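Local coordinates for uncharacterized protein (Staphylococcus aureus subsp. aureus, PDB 3H04) that is of unknown function but has an alpha/beta-hydrolase fold related to feruloyl esterases, and so probably hydrolyses ester or similar bonds, at residues F213-C217 with S228-M232. Numbering follows the deposited sequence.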
loop_
_atom_site.group_PDB
_atom_site.type_symbol
_atom_site.label_atom_id
_atom_site.label_comp_id
_atom_site.label_asym_id
_atom_site.label_seq_id
_atom_site.Cartn_x
_atom_site.Cartn_y
_atom_site.Cartn_z
ATOM N N PHE A 213 -3.180 6.588 10.926
ATOM C CA PHE A 213 -4.382 5.755 11.264
ATOM C C PHE A 213 -4.050 4.307 10.930
ATOM O O PHE A 213 -3.633 4.030 9.807
ATOM C CB PHE A 213 -5.582 6.245 10.485
ATOM C CG PHE A 213 -6.884 5.534 10.801
ATOM C CD1 PHE A 213 -7.804 6.116 11.626
ATOM C CD2 PHE A 213 -7.154 4.253 10.262
ATOM C CE1 PHE A 213 -9.017 5.473 11.934
ATOM C CE2 PHE A 213 -8.351 3.605 10.561
ATOM C CZ PHE A 213 -9.280 4.216 11.412
ATOM N N ILE A 214 -4.205 3.380 11.868
ATOM C CA ILE A 214 -3.841 1.973 11.635
ATOM C C ILE A 214 -5.082 1.133 11.819
ATOM O O ILE A 214 -5.783 1.312 12.827
ATOM C CB ILE A 214 -2.744 1.503 12.585
ATOM C CG1 ILE A 214 -1.509 2.450 12.439
ATOM C CG2 ILE A 214 -2.451 -0.020 12.343
ATOM C CD1 ILE A 214 -0.416 2.341 13.543
ATOM N N ALA A 215 -5.360 0.215 10.861
ATOM C CA ALA A 215 -6.412 -0.828 11.040
ATOM C C ALA A 215 -5.712 -2.147 10.713
ATOM O O ALA A 215 -5.076 -2.254 9.633
ATOM C CB ALA A 215 -7.634 -0.597 10.128
ATOM N N HIS A 216 -5.780 -3.103 11.612
ATOM C CA HIS A 216 -5.065 -4.337 11.469
ATOM C C HIS A 216 -5.718 -5.452 12.280
ATOM O O HIS A 216 -6.084 -5.219 13.356
ATOM C CB HIS A 216 -3.626 -4.112 11.898
ATOM C CG HIS A 216 -2.646 -5.059 11.297
ATOM N ND1 HIS A 216 -1.362 -4.701 10.995
ATOM C CD2 HIS A 216 -2.757 -6.360 10.970
ATOM C CE1 HIS A 216 -0.727 -5.736 10.499
ATOM N NE2 HIS A 216 -1.552 -6.753 10.473
ATOM N N CYS A 217 -5.929 -6.623 11.708
ATOM C CA CYS A 217 -6.508 -7.752 12.431
ATOM C C CYS A 217 -5.484 -8.394 13.329
ATOM O O CYS A 217 -4.341 -8.664 12.892
ATOM C CB CYS A 217 -6.980 -8.811 11.449
ATOM S SG CYS A 217 -8.389 -8.220 10.468
ATOM N N SER A 228 2.248 -3.357 12.989
ATOM C CA SER A 228 1.518 -2.160 13.407
ATOM C C SER A 228 1.913 -1.732 14.817
ATOM O O SER A 228 2.090 -0.516 15.064
ATOM C CB SER A 228 0.012 -2.389 13.353
ATOM O OG SER A 228 -0.502 -2.333 12.026
ATOM N N GLU A 229 2.060 -2.713 15.731
ATOM C CA GLU A 229 2.531 -2.415 17.115
ATOM C C GLU A 229 3.897 -1.740 17.051
ATOM O O GLU A 229 4.137 -0.762 17.749
ATOM C CB GLU A 229 2.589 -3.675 17.986
ATOM C CG GLU A 229 1.254 -4.370 18.180
ATOM C CD GLU A 229 1.345 -5.787 18.786
ATOM O OE1 GLU A 229 2.456 -6.318 19.036
ATOM O OE2 GLU A 229 0.260 -6.348 19.013
ATOM N N HIS A 230 4.764 -2.195 16.148
ATOM C CA HIS A 230 6.084 -1.555 15.948
ATOM C C HIS A 230 5.972 -0.053 15.597
ATOM O O HIS A 230 6.725 0.783 16.131
ATOM C CB HIS A 230 6.903 -2.251 14.860
ATOM C CG HIS A 230 8.216 -1.579 14.563
ATOM N ND1 HIS A 230 9.235 -1.503 15.481
ATOM C CD2 HIS A 230 8.671 -0.951 13.449
ATOM C CE1 HIS A 230 10.256 -0.848 14.960
ATOM N NE2 HIS A 230 9.947 -0.518 13.722
ATOM N N ILE A 231 5.036 0.282 14.714
ATOM C CA ILE A 231 4.850 1.672 14.314
ATOM C C ILE A 231 4.347 2.481 15.527
ATOM O O ILE A 231 4.908 3.532 15.867
ATOM C CB ILE A 231 3.890 1.745 13.116
ATOM C CG1 ILE A 231 4.600 1.177 11.886
ATOM C CG2 ILE A 231 3.501 3.162 12.828
ATOM C CD1 ILE A 231 3.695 0.751 10.809
ATOM N N MET A 232 3.390 1.909 16.232
ATOM C CA MET A 232 2.831 2.527 17.445
ATOM C C MET A 232 3.843 2.645 18.573
ATOM O O MET A 232 3.621 3.419 19.513
ATOM C CB MET A 232 1.647 1.694 17.974
ATOM C CG MET A 232 0.679 1.240 16.911
ATOM S SD MET A 232 -0.908 2.088 16.946
ATOM C CE MET A 232 -1.538 1.394 18.442
#
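The His216 imidazole meets Ser228 at its edge: OG lies in the ring plane, 2.7 Å from ND1, in a hydrogen bond with an angle of 157°. At the other ring nitrogen, NE2 bonds to the backbone O of Val223, so both nitrogens are used and the ring's rotation is fixed. This pairing ties strand 212-217 to helix 226-232, the first two elements of a right-handed beta-alpha-beta crossover completed by strand 238-243 at the sheet edge of an alpha/beta-hydrolase fold. Histidine suits the strand position because its two nitrogens can bridge the helix and the loop leading to it, and its side chain also touches the presumed Ser104-His248-Asp220 triad. Serine suits the helix because it carries its hydroxyl on a one-carbon arm, with OG beside its own backbone N (chi1 -77°), which brings OG to the imidazole edge.

Two residues earlier on the same side of the strand, Ile214 points at the helix and touches it with both branches. With CG1 turned away from its own carbonyl carbon (chi1 -56°) and the second torsion extended (chi2 167°), CD1 reaches toward the helix, 4.1 Å from Ile231 CG2 and 3.4 Å from Met232 SD. The methionine chain, bent at chi2 and chi3, runs past the isoleucine in the opposite direction and also reaches Phe240 of the next strand. The shorter branch meets the serine, Ile214 CG2 lying 3.6 Å from Ser228 CB.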